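Local atomic coordinates of exopolysaccharide biosynthesis protein (Pantoea stewartii subsp. stewartii DC283, PDB entry 6TGF), a protein that modifies biofilm glycan, probably by hydrolysing exopolysaccharide, and forms a trimer built round a parallel beta-helix like that of bacteriophage tailspikes. Residues 427-432 and 446-451; 452-457 and 471-476; 467-472 and 489-494; 475-480 and 499-504. All coordinates share one frame; numbering follows the deposited sequence.

In the fold
Followed from the N terminus, four contacts illustrate how a parallel beta-helix is built by repeated return of the chain to its own previous coil. Interaction 1 closes the first loop, bringing 446-451 back beside 427-432. Interaction 2 follows in series: strand 450-453 runs on from it, and 452-457 is met by 471-476. Interaction 3 begins where interaction 2 ends, on the shared N471 and P472, and sets 489-494 alongside 467-472. Interaction 4 begins on A475 and W476, crosses interaction 3 in chain order, and draws the loop segment 499-504 against 475-480. Together they join successive coils of the helix and a loop projecting from it.

Interaction 1: residues 427-432 and 446-451; sequences GKVLNL and EHCDNP
V429 and L430 donate their consecutive backbone amides to the consecutive carbonyls of N450 and P451, V429 N to N450 O at 3.1 Å and L430 N to P451 O at 3.2 Å. The first bond is nearly straight (168° at the hydrogen), whereas the second donor is tilted 34° out of the P451 carbonyl plane. The pairing falls where the chain turns a corner at V429, so the strands before and after it belong to different faces. Next to it a water lies 2.6 Å from G427 O, to which it may donate, and accepts from N450 N (3.0 Å). The N450 side chain also rests its CB against G427 O at 3.5 Å. V429 is turned toward 446-451: with CG1 anti to the backbone N (chi1 172°), CG2 lies beside that N and touches C448 CB at 4.0 Å. V429 CB meanwhile sits 3.5 Å from P451 O. Inside the coil, V429 packs on A421 and L430 on L416, both of strand 414-422, while P451 reaches L466 of strand 458-467; strand 430-431 itself runs parallel between strands 396-399 and 450-453.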
loop_
_atom_site.group_PDB
_atom_site.type_symbol
_atom_site.label_atom_id
_atom_site.label_comp_id
_atom_site.label_asym_id
_atom_site.label_seq_id
_atom_site.Cartn_x
_atom_site.Cartn_y
_atom_site.Cartn_z
ATOM N N GLY B 427 24.229 -15.609 -5.568
ATOM C CA GLY B 427 23.123 -15.415 -6.525
ATOM C C GLY B 427 22.512 -14.031 -6.409
ATOM O O GLY B 427 22.863 -13.306 -5.454
ATOM N N LYS B 428 21.623 -13.684 -7.343
ATOM C CA LYS B 428 20.967 -12.355 -7.437
ATOM C C LYS B 428 19.694 -12.368 -6.587
ATOM O O LYS B 428 18.837 -13.232 -6.833
ATOM C CB LYS B 428 20.661 -12.029 -8.902
ATOM C CG LYS B 428 21.879 -12.029 -9.816
ATOM C CD LYS B 428 21.552 -11.961 -11.290
ATOM C CE LYS B 428 22.727 -12.360 -12.158
ATOM N NZ LYS B 428 22.609 -11.822 -13.533
ATOM N N VAL B 429 19.582 -11.449 -5.622
ATOM C CA VAL B 429 18.370 -11.287 -4.763
ATOM C C VAL B 429 17.185 -10.982 -5.684
ATOM O O VAL B 429 16.131 -11.626 -5.522
ATOM C CB VAL B 429 18.572 -10.197 -3.690
ATOM C CG1 VAL B 429 17.287 -9.887 -2.934
ATOM C CG2 VAL B 429 19.680 -10.570 -2.715
ATOM N N LEU B 430 17.368 -10.048 -6.623
ATOM C CA LEU B 430 16.406 -9.736 -7.715
ATOM C C LEU B 430 17.061 -10.067 -9.060
ATOM O O LEU B 430 18.003 -9.355 -9.443
ATOM C CB LEU B 430 16.010 -8.256 -7.647
ATOM C CG LEU B 430 15.570 -7.739 -6.278
ATOM C CD1 LEU B 430 15.231 -6.258 -6.349
ATOM C CD2 LEU B 430 14.384 -8.528 -5.745
ATOM N N ASN B 431 16.593 -11.121 -9.731
ATOM C CA ASN B 431 16.983 -11.476 -11.122
ATOM C C ASN B 431 15.811 -11.105 -12.038
ATOM O O ASN B 431 15.086 -12.018 -12.479
ATOM C CB ASN B 431 17.394 -12.948 -11.226
ATOM C CG ASN B 431 17.950 -13.327 -12.583
ATOM O OD1 ASN B 431 18.008 -12.504 -13.495
ATOM N ND2 ASN B 431 18.357 -14.576 -12.728
ATOM N N LEU B 432 15.636 -9.806 -12.298
ATOM C CA LEU B 432 14.421 -9.237 -12.942
ATOM C C LEU B 432 14.806 -8.272 -14.062
ATOM O O LEU B 432 14.458 -7.094 -14.015
ATOM C CB LEU B 432 13.592 -8.536 -11.860
ATOM C CG LEU B 432 13.070 -9.434 -10.739
ATOM C CD1 LEU B 432 12.446 -8.605 -9.629
ATOM C CD2 LEU B 432 12.066 -10.447 -11.267
ATOM N N GLU B 446 20.715 -6.149 2.765
ATOM C CA GLU B 446 21.888 -5.927 3.651
ATOM C C GLU B 446 22.823 -7.137 3.574
ATOM O O GLU B 446 22.325 -8.274 3.654
ATOM C CB GLU B 446 21.431 -5.694 5.093
ATOM C CG GLU B 446 20.225 -4.781 5.211
ATOM C CD GLU B 446 19.967 -4.278 6.619
ATOM O OE1 GLU B 446 20.810 -3.512 7.130
ATOM O OE2 GLU B 446 18.935 -4.661 7.206
ATOM N N HIS B 447 24.127 -6.885 3.420
ATOM C CA HIS B 447 25.218 -7.897 3.484
ATOM C C HIS B 447 25.024 -8.971 2.402
ATOM O O HIS B 447 25.499 -10.102 2.612
ATOM C CB HIS B 447 25.294 -8.495 4.897
ATOM C CG HIS B 447 25.056 -7.502 5.987
ATOM N ND1 HIS B 447 25.985 -6.535 6.325
ATOM C CD2 HIS B 447 24.000 -7.316 6.810
ATOM C CE1 HIS B 447 25.513 -5.801 7.312
ATOM N NE2 HIS B 447 24.296 -6.260 7.629
ATOM N N CYS B 448 24.369 -8.622 1.288
ATOM C CA CYS B 448 24.120 -9.516 0.124
ATOM C C CYS B 448 25.113 -9.176 -0.992
ATOM O O CYS B 448 25.226 -7.985 -1.332
ATOM C CB CYS B 448 22.690 -9.380 -0.390
ATOM S SG CYS B 448 21.428 -9.851 0.822
ATOM N N ASP B 449 25.801 -10.184 -1.535
ATOM C CA ASP B 449 26.886 -10.011 -2.540
ATOM C C ASP B 449 26.328 -9.353 -3.806
ATOM O O ASP B 449 26.995 -8.444 -4.333
ATOM C CB ASP B 449 27.565 -11.341 -2.878
ATOM C CG ASP B 449 28.670 -11.733 -1.910
ATOM O OD1 ASP B 449 28.771 -11.097 -0.840
ATOM O OD2 ASP B 449 29.418 -12.678 -2.234
ATOM N N ASN B 450 25.155 -9.798 -4.267
ATOM C CA ASN B 450 24.541 -9.372 -5.553
ATOM C C ASN B 450 23.087 -8.970 -5.313
ATOM O O ASN B 450 22.189 -9.801 -5.427
ATOM C CB ASN B 450 24.658 -10.471 -6.610
ATOM C CG ASN B 450 26.096 -10.818 -6.930
ATOM O OD1 ASN B 450 26.827 -10.002 -7.485
ATOM N ND2 ASN B 450 26.513 -12.024 -6.579
ATOM N N PRO B 451 22.819 -7.692 -4.954
ATOM C CA PRO B 451 21.456 -7.155 -4.945
ATOM C C PRO B 451 20.660 -7.558 -6.196
ATOM O O PRO B 451 19.461 -7.737 -6.089
ATOM C CB PRO B 451 21.694 -5.641 -4.889
ATOM C CG PRO B 451 22.971 -5.512 -4.085
ATOM C CD PRO B 451 23.810 -6.704 -4.499
HETATM O O HOH W 1 23.447 -12.007 -3.252
#

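Interaction 2: residues 452-457 and 471-476; sequences GDISNG and NPLIAW
Two successive coils of the parallel beta-helix meet where G452 to N456 run beside P472 to W476, the chain directions only 17° apart. The backbones share a single bridge centred on D453 and I474: G452 O accepts from I474 N, and I474 O accepts from I454 N, each at 2.8 Å. Beyond it the strand pairing gives way to a turn, and N456 N donates to W476 O at 2.7 Å.

The turn is organised by D453. Its OD1 takes the backbone N of S455 from above the carboxylate plane, an Asx turn, and also receives S455 OG at 2.6 Å on its syn lone pair, so two bonds grip one oxygen. The hydroxyl gets there because S455 OG stands between its own N and carbonyl carbon (chi1 58°).

Towards the core, I454 crosses L473 at about a right angle, I454 CD1 against L473 CD2 at 3.9 Å, and I454 CG1 meets A475 CB at the same distance. On the outside, I474 CG2 sits over the centre of the W476 ring, 3.5 Å above its plane. N456 sends its amide group on to W502 N and D500 O in the next loop. Aliphatic residues of successive coils stacked in the interior are characteristic of parallel beta-helices; here an Asx turn ends the paired strand.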
loop_
_atom_site.group_PDB
_atom_site.type_symbol
_atom_site.label_atom_id
_atom_site.label_comp_id
_atom_site.label_asym_id
_atom_site.label_seq_id
_atom_site.Cartn_x
_atom_site.Cartn_y
_atom_site.Cartn_z
ATOM N N GLY B 452 21.349 -7.677 -7.337
ATOM C CA GLY B 452 20.865 -8.403 -8.525
ATOM C C GLY B 452 20.788 -7.526 -9.763
ATOM O O GLY B 452 21.584 -6.568 -9.871
ATOM N N ASP B 453 19.856 -7.853 -10.664
ATOM C CA ASP B 453 19.743 -7.270 -12.027
ATOM C C ASP B 453 18.315 -6.761 -12.249
ATOM O O ASP B 453 17.387 -7.592 -12.250
ATOM C CB ASP B 453 20.133 -8.307 -13.084
ATOM C CG ASP B 453 20.102 -7.779 -14.508
ATOM O OD1 ASP B 453 20.302 -6.562 -14.684
ATOM O OD2 ASP B 453 19.876 -8.590 -15.426
ATOM N N ILE B 454 18.158 -5.445 -12.423
ATOM C CA ILE B 454 16.891 -4.788 -12.867
ATOM C C ILE B 454 17.194 -3.938 -14.109
ATOM O O ILE B 454 16.530 -2.902 -14.299
ATOM C CB ILE B 454 16.254 -3.969 -11.722
ATOM C CG1 ILE B 454 17.158 -2.830 -11.242
ATOM C CG2 ILE B 454 15.852 -4.885 -10.575
ATOM C CD1 ILE B 454 16.423 -1.737 -10.500
ATOM N N SER B 455 18.151 -4.383 -14.931
ATOM C CA SER B 455 18.611 -3.693 -16.166
ATOM C C SER B 455 17.487 -3.681 -17.209
ATOM O O SER B 455 16.614 -4.572 -17.152
ATOM C CB SER B 455 19.859 -4.341 -16.715
ATOM O OG SER B 455 19.634 -5.715 -16.997
ATOM N N ASN B 456 17.508 -2.694 -18.112
ATOM C CA ASN B 456 16.560 -2.550 -19.252
ATOM C C ASN B 456 15.117 -2.503 -18.733
ATOM O O ASN B 456 14.204 -2.895 -19.489
ATOM C CB ASN B 456 16.756 -3.675 -20.275
ATOM C CG ASN B 456 18.008 -3.502 -21.106
ATOM O OD1 ASN B 456 18.194 -2.466 -21.739
ATOM N ND2 ASN B 456 18.862 -4.512 -21.122
ATOM N N GLY B 457 14.918 -2.015 -17.503
ATOM C CA GLY B 457 13.617 -2.023 -16.808
ATOM C C GLY B 457 12.959 -0.656 -16.800
ATOM O O GLY B 457 13.496 0.274 -17.439
ATOM N N ASN B 471 28.615 -5.935 -4.308
ATOM C CA ASN B 471 28.473 -5.475 -5.715
ATOM C C ASN B 471 27.294 -4.514 -5.820
ATOM O O ASN B 471 26.423 -4.494 -4.950
ATOM C CB ASN B 471 28.317 -6.663 -6.666
ATOM C CG ASN B 471 29.530 -7.567 -6.663
ATOM O OD1 ASN B 471 30.638 -7.122 -6.951
ATOM N ND2 ASN B 471 29.334 -8.833 -6.338
ATOM N N PRO B 472 27.235 -3.674 -6.878
ATOM C CA PRO B 472 26.079 -2.809 -7.098
ATOM C C PRO B 472 24.853 -3.585 -7.598
ATOM O O PRO B 472 25.023 -4.640 -8.185
ATOM C CB PRO B 472 26.561 -1.832 -8.179
ATOM C CG PRO B 472 27.608 -2.615 -8.942
ATOM C CD PRO B 472 28.278 -3.487 -7.899
ATOM N N LEU B 473 23.657 -3.050 -7.337
ATOM C CA LEU B 473 22.413 -3.438 -8.051
ATOM C C LEU B 473 22.593 -3.032 -9.519
ATOM O O LEU B 473 22.766 -1.824 -9.775
ATOM C CB LEU B 473 21.210 -2.739 -7.408
ATOM C CG LEU B 473 19.872 -2.905 -8.131
ATOM C CD1 LEU B 473 19.441 -4.363 -8.165
ATOM C CD2 LEU B 473 18.796 -2.050 -7.480
ATOM N N ILE B 474 22.603 -4.006 -10.433
ATOM C CA ILE B 474 22.802 -3.769 -11.894
ATOM C C ILE B 474 21.488 -3.230 -12.472
ATOM O O ILE B 474 20.492 -3.977 -12.469
ATOM C CB ILE B 474 23.275 -5.050 -12.612
ATOM C CG1 ILE B 474 24.558 -5.622 -11.997
ATOM C CG2 ILE B 474 23.428 -4.804 -14.106
ATOM C CD1 ILE B 474 25.770 -4.723 -12.116
ATOM N N ALA B 475 21.493 -1.976 -12.933
ATOM C CA ALA B 475 20.323 -1.269 -13.508
ATOM C C ALA B 475 20.715 -0.616 -14.840
ATOM O O ALA B 475 20.315 0.542 -15.072
ATOM C CB ALA B 475 19.810 -0.255 -12.515
ATOM N N TRP B 476 21.453 -1.346 -15.688
ATOM C CA TRP B 476 21.957 -0.860 -17.002
ATOM C C TRP B 476 20.771 -0.540 -17.919
ATOM O O TRP B 476 19.886 -1.406 -18.055
ATOM C CB TRP B 476 22.894 -1.885 -17.656
ATOM C CG TRP B 476 24.132 -2.204 -16.875
ATOM C CD1 TRP B 476 24.769 -1.409 -15.967
ATOM C CD2 TRP B 476 24.910 -3.412 -16.963
ATOM N NE1 TRP B 476 25.875 -2.046 -15.471
ATOM C CE2 TRP B 476 25.989 -3.274 -16.065
ATOM C CE3 TRP B 476 24.796 -4.594 -17.704
ATOM C CZ2 TRP B 476 26.945 -4.275 -15.891
ATOM C CZ3 TRP B 476 25.742 -5.583 -17.531
ATOM C CH2 TRP B 476 26.800 -5.423 -16.636
#

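Interaction 3: residues 467-472 and 489-494; sequences EDCKNP and SGSWID. With EDO (1,2-ethanediol), chain C.
Polar bonding is centred on C469 and S491. The backbone N of C469 donates to S491 OG at 2.8 Å in an almost straight bond (174° at the hydrogen). That hydroxyl, placed beside its own backbone N (chi1 -52°), is also bonded to the carbonyl of Q488, so it ties the turn of one coil to the strand end of the next. Water adds a second link: one molecule donates both to C469 O (2.8 Å) and to S489 O (2.7 Å), and a second lies between C469 O and G490 O. An ethanediol, probably from the crystallisation liquor, accepts a weak bond from G490 N.

Apolar contact is concentrated on P472 and W492. The two side chains lie side by side and point the same way. P472 CB stands over the tryptophan face, 3.5 Å from the centroid of the W492 five-membered ring and 15° off its normal, a CH-pi contact; P472 CG comes down at 3.6 Å on W492 CZ2 of the six-membered ring. The same P472 CB is also met by D494 CB, at 4.0 Å.

At the far end D468 and S489 meet through their CB atoms, 3.8 Å apart. Both have left-handed backbone angles, as H447 does one coil earlier, consistent with a turn repeated from coil to coil at a corner of the parallel beta-helix.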
loop_
_atom_site.group_PDB
_atom_site.type_symbol
_atom_site.label_atom_id
_atom_site.label_comp_id
_atom_site.label_asym_id
_atom_site.label_seq_id
_atom_site.Cartn_x
_atom_site.Cartn_y
_atom_site.Cartn_z
ATOM N N GLU B 467 22.776 -1.843 2.025
ATOM C CA GLU B 467 23.798 -1.638 3.087
ATOM C C GLU B 467 24.814 -2.785 3.049
ATOM O O GLU B 467 24.392 -3.949 3.153
ATOM C CB GLU B 467 23.136 -1.548 4.464
ATOM C CG GLU B 467 22.235 -0.335 4.629
ATOM C CD GLU B 467 21.924 0.041 6.070
ATOM O OE1 GLU B 467 21.407 1.158 6.289
ATOM O OE2 GLU B 467 22.194 -0.785 6.972
ATOM N N ASP B 468 26.098 -2.452 2.891
ATOM C CA ASP B 468 27.246 -3.395 2.972
ATOM C C ASP B 468 27.086 -4.505 1.926
ATOM O O ASP B 468 27.417 -5.665 2.236
ATOM C CB ASP B 468 27.385 -3.965 4.387
ATOM C CG ASP B 468 28.660 -4.764 4.604
ATOM O OD1 ASP B 468 29.738 -4.259 4.232
ATOM O OD2 ASP B 468 28.562 -5.888 5.131
ATOM N N CYS B 469 26.612 -4.158 0.727
ATOM C CA CYS B 469 26.453 -5.089 -0.423
ATOM C C CYS B 469 27.717 -5.036 -1.286
ATOM O O CYS B 469 28.070 -3.934 -1.750
ATOM C CB CYS B 469 25.208 -4.755 -1.233
ATOM S SG CYS B 469 23.678 -5.196 -0.370
ATOM N N LYS B 470 28.369 -6.188 -1.474
ATOM C CA LYS B 470 29.694 -6.318 -2.142
ATOM C C LYS B 470 29.650 -5.643 -3.517
ATOM O O LYS B 470 30.575 -4.861 -3.819
ATOM C CB LYS B 470 30.082 -7.793 -2.283
ATOM C CG LYS B 470 31.487 -8.036 -2.817
ATOM C CD LYS B 470 31.834 -9.497 -2.962
ATOM C CE LYS B 470 33.201 -9.713 -3.572
ATOM N NZ LYS B 470 33.579 -11.144 -3.561
ATOM N N ASN B 471 28.615 -5.935 -4.308
ATOM C CA ASN B 471 28.473 -5.475 -5.715
ATOM C C ASN B 471 27.294 -4.514 -5.820
ATOM O O ASN B 471 26.423 -4.494 -4.950
ATOM C CB ASN B 471 28.317 -6.663 -6.666
ATOM C CG ASN B 471 29.530 -7.567 -6.663
ATOM O OD1 ASN B 471 30.638 -7.122 -6.951
ATOM N ND2 ASN B 471 29.334 -8.833 -6.338
ATOM N N PRO B 472 27.235 -3.674 -6.878
ATOM C CA PRO B 472 26.079 -2.809 -7.098
ATOM C C PRO B 472 24.853 -3.585 -7.598
ATOM O O PRO B 472 25.023 -4.640 -8.185
ATOM C CB PRO B 472 26.561 -1.832 -8.179
ATOM C CG PRO B 472 27.608 -2.615 -8.942
ATOM C CD PRO B 472 28.278 -3.487 -7.899
ATOM N N SER B 489 27.828 1.778 3.412
ATOM C CA SER B 489 28.955 0.808 3.433
ATOM C C SER B 489 29.340 0.381 2.009
ATOM O O SER B 489 29.561 -0.828 1.793
ATOM C CB SER B 489 28.608 -0.383 4.290
ATOM O OG SER B 489 27.894 0.011 5.452
ATOM N N GLY B 490 29.412 1.336 1.075
ATOM C CA GLY B 490 29.940 1.126 -0.288
ATOM C C GLY B 490 28.955 0.430 -1.216
ATOM O O GLY B 490 29.370 0.067 -2.334
ATOM N N SER B 491 27.701 0.242 -0.788
ATOM C CA SER B 491 26.585 -0.240 -1.644
ATOM C C SER B 491 26.222 0.869 -2.637
ATOM O O SER B 491 26.317 2.048 -2.250
ATOM C CB SER B 491 25.393 -0.635 -0.816
ATOM O OG SER B 491 25.762 -1.547 0.206
ATOM N N TRP B 492 25.835 0.516 -3.865
ATOM C CA TRP B 492 25.374 1.503 -4.880
ATOM C C TRP B 492 24.528 0.832 -5.967
ATOM O O TRP B 492 24.457 -0.411 -6.000
ATOM C CB TRP B 492 26.561 2.282 -5.470
ATOM C CG TRP B 492 27.591 1.456 -6.180
ATOM C CD1 TRP B 492 28.424 0.522 -5.633
ATOM C CD2 TRP B 492 27.939 1.533 -7.575
ATOM N NE1 TRP B 492 29.247 -0.005 -6.594
ATOM C CE2 TRP B 492 28.974 0.597 -7.794
ATOM C CE3 TRP B 492 27.468 2.284 -8.658
ATOM C CZ2 TRP B 492 29.541 0.398 -9.053
ATOM C CZ3 TRP B 492 28.030 2.087 -9.901
ATOM C CH2 TRP B 492 29.052 1.157 -10.093
ATOM N N ILE B 493 23.882 1.657 -6.797
ATOM C CA ILE B 493 23.064 1.238 -7.973
ATOM C C ILE B 493 23.797 1.695 -9.236
ATOM O O ILE B 493 23.970 2.917 -9.406
ATOM C CB ILE B 493 21.638 1.820 -7.890
ATOM C CG1 ILE B 493 20.934 1.423 -6.588
ATOM C CG2 ILE B 493 20.823 1.422 -9.112
ATOM C CD1 ILE B 493 19.694 2.234 -6.283
ATOM N N ASP B 494 24.224 0.744 -10.072
ATOM C CA ASP B 494 24.877 1.007 -11.380
ATOM C C ASP B 494 23.777 1.226 -12.426
ATOM O O ASP B 494 23.232 0.224 -12.925
ATOM C CB ASP B 494 25.832 -0.128 -11.756
ATOM C CG ASP B 494 26.706 0.166 -12.962
ATOM O OD1 ASP B 494 26.415 1.139 -13.680
ATOM O OD2 ASP B 494 27.676 -0.583 -13.173
HETATM C C1 EDO C . 27.920 5.322 0.481
HETATM O O1 EDO C . 27.847 4.214 -0.394
HETATM C C2 EDO C . 28.689 5.038 1.719
HETATM O O2 EDO C . 30.004 4.572 1.476
HETATM O O HOH W 2 29.932 -2.524 -0.283
HETATM O O HOH W 3 28.908 -2.486 -3.873
#

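Interaction 4: residues 475-480 and 499-504; sequences AWHSRL and GDRWLS
H477 and R501 cross at about a right angle, the aliphatic part of the arginine lying over the imidazole. R501 CB sits 3.5 Å from the ring centroid and just 6° off its normal, a CH-pi contact, while R501 CG lies 3.5 Å from H477 ND1. The guanidinium does not continue this stack: its plane stands 85° from the ring, and the chain bends at chi3 (61°). There R501 NE donates to L503 O at 3.0 Å, close to the planes of both groups, which ties the arginine back to its own loop.

While one face of the imidazole takes R501, its edge serves a polar bond. H477 NE2 donates to G499 O at 3.2 Å, with that oxygen near the ring plane but the nitrogen well above the carbonyl plane. W476, next door, comes near G499 N at a slant.

A second pair repeats the crossing in the same sense: again 475-480 gives the flat group and 499-504 the aliphatic carbon. L503 places CD1 over the centre of the R479 guanidinium, 3.2 Å above its plane, and its CD2 lies over the W502 ring, offset toward the rim. R479 NE has a weak bond to G457 O, and its side chain packs on S515 of a second subunit.

W476 and H477 are the central residues of a type II beta turn from A475 to S478. The whole is a corner turn of the beta-helix clasped by a loop that leaves the coil between strands 493-494 and 511-514, an excursion of the kind found in tailspike-like beta-helices.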
loop_
_atom_site.group_PDB
_atom_site.type_symbol
_atom_site.label_atom_id
_atom_site.label_comp_id
_atom_site.label_asym_id
_atom_site.label_seq_id
_atom_site.Cartn_x
_atom_site.Cartn_y
_atom_site.Cartn_z
ATOM N N ALA B 475 21.493 -1.976 -12.933
ATOM C CA ALA B 475 20.323 -1.269 -13.508
ATOM C C ALA B 475 20.715 -0.616 -14.840
ATOM O O ALA B 475 20.315 0.542 -15.072
ATOM C CB ALA B 475 19.810 -0.255 -12.515
ATOM N N TRP B 476 21.453 -1.346 -15.688
ATOM C CA TRP B 476 21.957 -0.860 -17.002
ATOM C C TRP B 476 20.771 -0.540 -17.919
ATOM O O TRP B 476 19.886 -1.406 -18.055
ATOM C CB TRP B 476 22.894 -1.885 -17.656
ATOM C CG TRP B 476 24.132 -2.204 -16.875
ATOM C CD1 TRP B 476 24.769 -1.409 -15.967
ATOM C CD2 TRP B 476 24.910 -3.412 -16.963
ATOM N NE1 TRP B 476 25.875 -2.046 -15.471
ATOM C CE2 TRP B 476 25.989 -3.274 -16.065
ATOM C CE3 TRP B 476 24.796 -4.594 -17.704
ATOM C CZ2 TRP B 476 26.945 -4.275 -15.891
ATOM C CZ3 TRP B 476 25.742 -5.583 -17.531
ATOM C CH2 TRP B 476 26.800 -5.423 -16.636
ATOM N N HIS B 477 20.753 0.665 -18.503
ATOM C CA HIS B 477 19.703 1.162 -19.437
ATOM C C HIS B 477 18.326 1.159 -18.760
ATOM O O HIS B 477 17.320 1.220 -19.491
ATOM C CB HIS B 477 19.670 0.317 -20.722
ATOM C CG HIS B 477 20.964 0.268 -21.461
ATOM N ND1 HIS B 477 21.469 1.356 -22.146
ATOM C CD2 HIS B 477 21.849 -0.737 -21.640
ATOM C CE1 HIS B 477 22.615 1.026 -22.705
ATOM N NE2 HIS B 477 22.871 -0.253 -22.411
ATOM N N SER B 478 18.274 1.097 -17.424
ATOM C CA SER B 478 17.015 0.951 -16.649
ATOM C C SER B 478 16.406 2.333 -16.389
ATOM O O SER B 478 17.139 3.227 -15.927
ATOM C CB SER B 478 17.242 0.194 -15.368
ATOM O OG SER B 478 16.021 -0.351 -14.888
ATOM N N ARG B 479 15.112 2.489 -16.678
ATOM C CA ARG B 479 14.361 3.767 -16.547
ATOM C C ARG B 479 13.854 3.894 -15.105
ATOM O O ARG B 479 12.730 3.426 -14.826
ATOM C CB ARG B 479 13.217 3.808 -17.567
ATOM C CG ARG B 479 13.659 3.627 -19.012
ATOM C CD ARG B 479 12.480 3.474 -19.954
ATOM N NE ARG B 479 11.852 2.162 -19.877
ATOM C CZ ARG B 479 10.675 1.846 -20.416
ATOM N NH1 ARG B 479 9.972 2.752 -21.076
ATOM N NH2 ARG B 479 10.203 0.619 -20.289
ATOM N N LEU B 480 14.659 4.499 -14.225
ATOM C CA LEU B 480 14.391 4.572 -12.762
ATOM C C LEU B 480 13.676 5.885 -12.424
ATOM O O LEU B 480 13.970 6.908 -13.070
ATOM C CB LEU B 480 15.712 4.449 -11.996
ATOM C CG LEU B 480 16.578 3.241 -12.353
ATOM C CD1 LEU B 480 17.742 3.113 -11.382
ATOM C CD2 LEU B 480 15.762 1.955 -12.373
ATOM N N GLY B 499 26.353 -3.085 -21.505
ATOM C CA GLY B 499 25.603 -4.232 -22.055
ATOM C C GLY B 499 24.597 -3.810 -23.113
ATOM O O GLY B 499 24.635 -2.639 -23.539
ATOM N N ASP B 500 23.720 -4.736 -23.514
ATOM C CA ASP B 500 22.716 -4.545 -24.595
ATOM C C ASP B 500 21.556 -3.686 -24.083
ATOM O O ASP B 500 20.971 -4.043 -23.040
ATOM C CB ASP B 500 22.184 -5.885 -25.110
ATOM C CG ASP B 500 23.219 -6.736 -25.823
ATOM O OD1 ASP B 500 24.357 -6.254 -26.009
ATOM O OD2 ASP B 500 22.878 -7.879 -26.187
ATOM N N ARG B 501 21.242 -2.602 -24.799
ATOM C CA ARG B 501 20.045 -1.753 -24.566
ATOM C C ARG B 501 18.847 -2.415 -25.255
ATOM O O ARG B 501 18.901 -2.588 -26.487
ATOM C CB ARG B 501 20.276 -0.339 -25.107
ATOM C CG ARG B 501 19.219 0.674 -24.686
ATOM C CD ARG B 501 19.406 2.002 -25.393
ATOM N NE ARG B 501 19.292 1.851 -26.838
ATOM C CZ ARG B 501 20.098 2.405 -27.744
ATOM N NH1 ARG B 501 21.120 3.160 -27.376
ATOM N NH2 ARG B 501 19.880 2.188 -29.029
ATOM N N TRP B 502 17.813 -2.769 -24.487
ATOM C CA TRP B 502 16.607 -3.483 -24.983
ATOM C C TRP B 502 15.751 -2.533 -25.829
ATOM O O TRP B 502 15.468 -2.880 -26.992
ATOM C CB TRP B 502 15.809 -4.085 -23.820
ATOM C CG TRP B 502 14.510 -4.691 -24.253
ATOM C CD1 TRP B 502 14.321 -5.561 -25.286
ATOM C CD2 TRP B 502 13.214 -4.470 -23.671
ATOM N NE1 TRP B 502 12.998 -5.896 -25.390
ATOM C CE2 TRP B 502 12.295 -5.245 -24.412
ATOM C CE3 TRP B 502 12.740 -3.703 -22.601
ATOM C CZ2 TRP B 502 10.933 -5.267 -24.115
ATOM C CZ3 TRP B 502 11.394 -3.727 -22.307
ATOM C CH2 TRP B 502 10.504 -4.497 -23.057
ATOM N N LEU B 503 15.362 -1.386 -25.260
ATOM C CA LEU B 503 14.497 -0.364 -25.913
ATOM C C LEU B 503 15.367 0.653 -26.662
ATOM O O LEU B 503 16.607 0.541 -26.588
ATOM C CB LEU B 503 13.638 0.320 -24.844
ATOM C CG LEU B 503 12.736 -0.607 -24.028
ATOM C CD1 LEU B 503 11.976 0.173 -22.968
ATOM C CD2 LEU B 503 11.767 -1.365 -24.925
ATOM N N SER B 504 14.733 1.601 -27.360
ATOM C CA SER B 504 15.400 2.648 -28.180
ATOM C C SER B 504 16.101 3.657 -27.265
ATOM O O SER B 504 15.713 3.761 -26.083
ATOM C CB SER B 504 14.426 3.334 -29.105
ATOM O OG SER B 504 13.664 4.312 -28.413
#